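Local coordinates for protein peptidase, zinc-dependent (Methanocorpusculum labreanum, PDB 3LMC) that probably acts as a zinc-dependent metallopeptidase of family M54, and binds a zinc ion and, at a separate four-cysteine site, an iron ion, at residues F155-C160 with K181-K186. Numbering follows the deposited sequence.
Sequences FGLGHC and KYFCGK. With FE (Fe (III) ion), chain B; ZN (zinc ion), chain C.
In Cys160 the SG lies trans to the backbone N (chi1 178°), while the Cys184 sulfur tucks in against its own main chain (chi1 75°); these torsions bring both sulfurs onto one iron ion. The metal bonds are 2.4 Å from Cys160 SG and 2.3 Å from Cys184 SG, and the two sulfurs stay 3.8 Å apart, joined through the metal and not by a disulfide. Cys165 and Cys187 complete the four-sulfur site, a task that suits cysteine, whose soft sulfur sits on a short stem. Cys184 is also the N-cap of helix 185-191, its SG accepting a backbone N-H there. The last two torsions of Lys186 fold its end round, curling its NZ back to 4.0 Å from Cys160 SG, where its positive charge may partly offset the negative charge of the thiolates. Residues 155-160 close the extended zinc-binding motif HExxHxxGxxHC of the archaemetzincins: Gly156 makes the turn at a positive phi, which glycine adopts easily, and His159 binds zinc through NE2 at 2.2 Å, alongside His149 and His153. Its CB points away from residues 181-186, whereas that of the adjoining Cys160 points toward them, so consecutive residues serve different metals. Next to the iron site, branched Leu157 sets CD2 obliquely against the Phe183 ring, 4.4 Å from CE1, and both apolar side chains also pack on Met167, probably the Met-turn methionine of metzincins.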
ATOM      1  N   PHE A 155       0.475  10.280  -5.068  1.00 20.36           N
ATOM      2  CA  PHE A 155       0.413  11.733  -5.036  1.00 23.09           C
ATOM      3  C   PHE A 155       1.430  12.396  -5.961  1.00 24.38           C
ATOM      4  O   PHE A 155       1.609  13.605  -5.916  1.00 28.17           O
ATOM      5  CB  PHE A 155       0.551  12.247  -3.603  1.00 25.09           C
ATOM      6  CG  PHE A 155      -0.692  12.063  -2.785  1.00 30.44           C
ATOM      7  CD1 PHE A 155      -1.689  13.032  -2.792  1.00 32.07           C
ATOM      8  CD2 PHE A 155      -0.883  10.910  -2.027  1.00 27.56           C
ATOM      9  CE1 PHE A 155      -2.839  12.861  -2.038  1.00 32.46           C
ATOM     10  CE2 PHE A 155      -2.025  10.732  -1.275  1.00 26.03           C
ATOM     11  CZ  PHE A 155      -3.007  11.708  -1.277  1.00 30.33           C
ATOM     12  N   GLY A 156       2.096  11.597  -6.790  1.00 23.41           N
ATOM     13  CA  GLY A 156       3.001  12.116  -7.799  1.00 27.02           C
ATOM     14  C   GLY A 156       4.487  12.092  -7.472  1.00 32.19           C
ATOM     15  O   GLY A 156       5.306  12.440  -8.315  1.00 29.74           O
ATOM     16  N   LEU A 157       4.852  11.692  -6.257  1.00 31.37           N
ATOM     17  CA  LEU A 157       6.267  11.624  -5.912  1.00 26.41           C
ATOM     18  C   LEU A 157       6.958  10.454  -6.600  1.00 25.27           C
ATOM     19  O   LEU A 157       6.385   9.366  -6.734  1.00 25.84           O
ATOM     20  CB  LEU A 157       6.461  11.527  -4.400  1.00 25.00           C
ATOM     21  CG  LEU A 157       6.287  12.799  -3.577  1.00 28.17           C
ATOM     22  CD1 LEU A 157       4.842  13.247  -3.608  1.00 31.05           C
ATOM     23  CD2 LEU A 157       6.734  12.548  -2.151  1.00 28.26           C
ATOM     24  N   GLY A 158       8.197  10.674  -7.031  1.00 21.13           N
ATOM     25  CA  GLY A 158       8.993   9.593  -7.589  1.00 22.49           C
ATOM     26  C   GLY A 158       9.936   9.053  -6.534  1.00 24.15           C
ATOM     27  O   GLY A 158       9.793   9.364  -5.361  1.00 28.80           O
ATOM     28  N   HIS A 159      10.909   8.248  -6.944  1.00 28.10           N
ATOM     29  CA  HIS A 159      11.886   7.721  -5.997  1.00 31.41           C
ATOM     30  C   HIS A 159      12.902   8.751  -5.554  1.00 33.66           C
ATOM     31  O   HIS A 159      13.415   9.527  -6.348  1.00 35.89           O
ATOM     32  CB  HIS A 159      12.605   6.512  -6.569  1.00 37.99           C
ATOM     33  CG  HIS A 159      11.752   5.291  -6.608  1.00 46.83           C
ATOM     34  ND1 HIS A 159      11.793   4.384  -7.645  1.00 53.11           N
ATOM     35  CD2 HIS A 159      10.806   4.845  -5.752  1.00 48.04           C
ATOM     36  CE1 HIS A 159      10.923   3.419  -7.414  1.00 52.34           C
ATOM     37  NE2 HIS A 159      10.315   3.674  -6.269  1.00 51.72           N
ATOM     38  N   CYS A 160      13.203   8.729  -4.268  1.00 32.87           N
ATOM     39  CA  CYS A 160      14.100   9.695  -3.674  1.00 30.77           C
ATOM     40  C   CYS A 160      15.479   9.067  -3.472  1.00 31.38           C
ATOM     41  O   CYS A 160      15.594   7.843  -3.262  1.00 33.17           O
ATOM     42  CB  CYS A 160      13.506  10.133  -2.344  1.00 33.00           C
ATOM     43  SG  CYS A 160      14.488  11.288  -1.439  1.00 26.44           S
ATOM     44  N   LYS A 181      10.806   6.648   9.356  1.00 17.75           N
ATOM     45  CA  LYS A 181       9.435   7.099   9.187  1.00 18.41           C
ATOM     46  C   LYS A 181       9.508   8.602   8.977  1.00 20.70           C
ATOM     47  O   LYS A 181       9.315   9.387   9.908  1.00 19.99           O
ATOM     48  CB  LYS A 181       8.572   6.717  10.400  1.00 15.60           C
ATOM     49  CG  LYS A 181       8.238   5.211  10.448  1.00 15.95           C
ATOM     50  CD  LYS A 181       7.665   4.779  11.777  1.00 19.81           C
ATOM     51  CE  LYS A 181       7.678   3.252  11.899  1.00 22.94           C
ATOM     52  NZ  LYS A 181       7.449   2.788  13.303  1.00 23.80           N
ATOM     53  N   TYR A 182       9.769   8.987   7.732  1.00 18.06           N
ATOM     54  CA  TYR A 182      10.355  10.288   7.432  1.00 22.90           C
ATOM     55  C   TYR A 182      10.218  10.609   5.947  1.00 21.64           C
ATOM     56  O   TYR A 182      10.634   9.827   5.097  1.00 18.30           O
ATOM     57  CB  TYR A 182      11.848  10.229   7.806  1.00 24.68           C
ATOM     58  CG  TYR A 182      12.692  11.435   7.457  1.00 30.11           C
ATOM     59  CD1 TYR A 182      12.511  12.642   8.113  1.00 35.10           C
ATOM     60  CD2 TYR A 182      13.708  11.354   6.506  1.00 35.15           C
ATOM     61  CE1 TYR A 182      13.295  13.747   7.821  1.00 36.92           C
ATOM     62  CE2 TYR A 182      14.504  12.464   6.198  1.00 35.27           C
ATOM     63  CZ  TYR A 182      14.287  13.656   6.863  1.00 38.07           C
ATOM     64  OH  TYR A 182      15.055  14.767   6.587  1.00 42.07           O
ATOM     65  N   PHE A 183       9.620  11.750   5.634  1.00 21.88           N
ATOM     66  CA  PHE A 183       9.723  12.307   4.294  1.00 21.83           C
ATOM     67  C   PHE A 183      10.740  13.433   4.353  1.00 22.22           C
ATOM     68  O   PHE A 183      10.566  14.372   5.133  1.00 23.22           O
ATOM     69  CB  PHE A 183       8.384  12.881   3.844  1.00 25.62           C
ATOM     70  CG  PHE A 183       7.389  11.846   3.405  1.00 23.45           C
ATOM     71  CD1 PHE A 183       7.443  11.325   2.137  1.00 19.79           C
ATOM     72  CD2 PHE A 183       6.385  11.419   4.256  1.00 22.10           C
ATOM     73  CE1 PHE A 183       6.539  10.391   1.724  1.00 20.28           C
ATOM     74  CE2 PHE A 183       5.474  10.477   3.843  1.00 16.45           C
ATOM     75  CZ  PHE A 183       5.548   9.967   2.571  1.00 15.71           C
ATOM     76  N   CYS A 184      11.797  13.353   3.543  1.00 19.54           N
ATOM     77  CA  CYS A 184      12.813  14.410   3.539  1.00 23.14           C
ATOM     78  C   CYS A 184      12.216  15.748   3.099  1.00 26.07           C
ATOM     79  O   CYS A 184      11.030  15.830   2.759  1.00 28.17           O
ATOM     80  CB  CYS A 184      13.995  14.042   2.645  1.00 28.66           C
ATOM     81  SG  CYS A 184      13.667  14.173   0.874  1.00 28.01           S
ATOM     82  N   GLY A 185      13.037  16.791   3.104  1.00 29.19           N
ATOM     83  CA  GLY A 185      12.563  18.131   2.805  1.00 31.90           C
ATOM     84  C   GLY A 185      12.009  18.246   1.397  1.00 30.57           C
ATOM     85  O   GLY A 185      10.903  18.759   1.181  1.00 32.50           O
ATOM     86  N   LYS A 186      12.792  17.771   0.434  1.00 25.65           N
ATOM     87  CA  LYS A 186      12.368  17.759  -0.957  1.00 29.24           C
ATOM     88  C   LYS A 186      11.006  17.061  -1.113  1.00 30.22           C
ATOM     89  O   LYS A 186      10.107  17.566  -1.788  1.00 31.72           O
ATOM     90  CB  LYS A 186      13.423  17.061  -1.815  1.00 32.54           C
ATOM     91  CG  LYS A 186      13.080  17.038  -3.297  1.00 39.34           C
ATOM     92  CD  LYS A 186      14.077  16.197  -4.092  1.00 42.66           C
ATOM     93  CE  LYS A 186      14.147  14.768  -3.585  1.00 41.59           C
ATOM     94  NZ  LYS A 186      12.823  14.097  -3.678  1.00 42.77           N
TER
HETATM   95 FE    FE B 211      12.805  12.191  -0.037  1.00 22.47          FE
HETATM   96 ZN    ZN C 212       8.393   2.900  -5.623  1.00 38.63          ZN
HETATM   97  O   HOH W   1       6.909   1.077  -5.917  1.00 23.59           O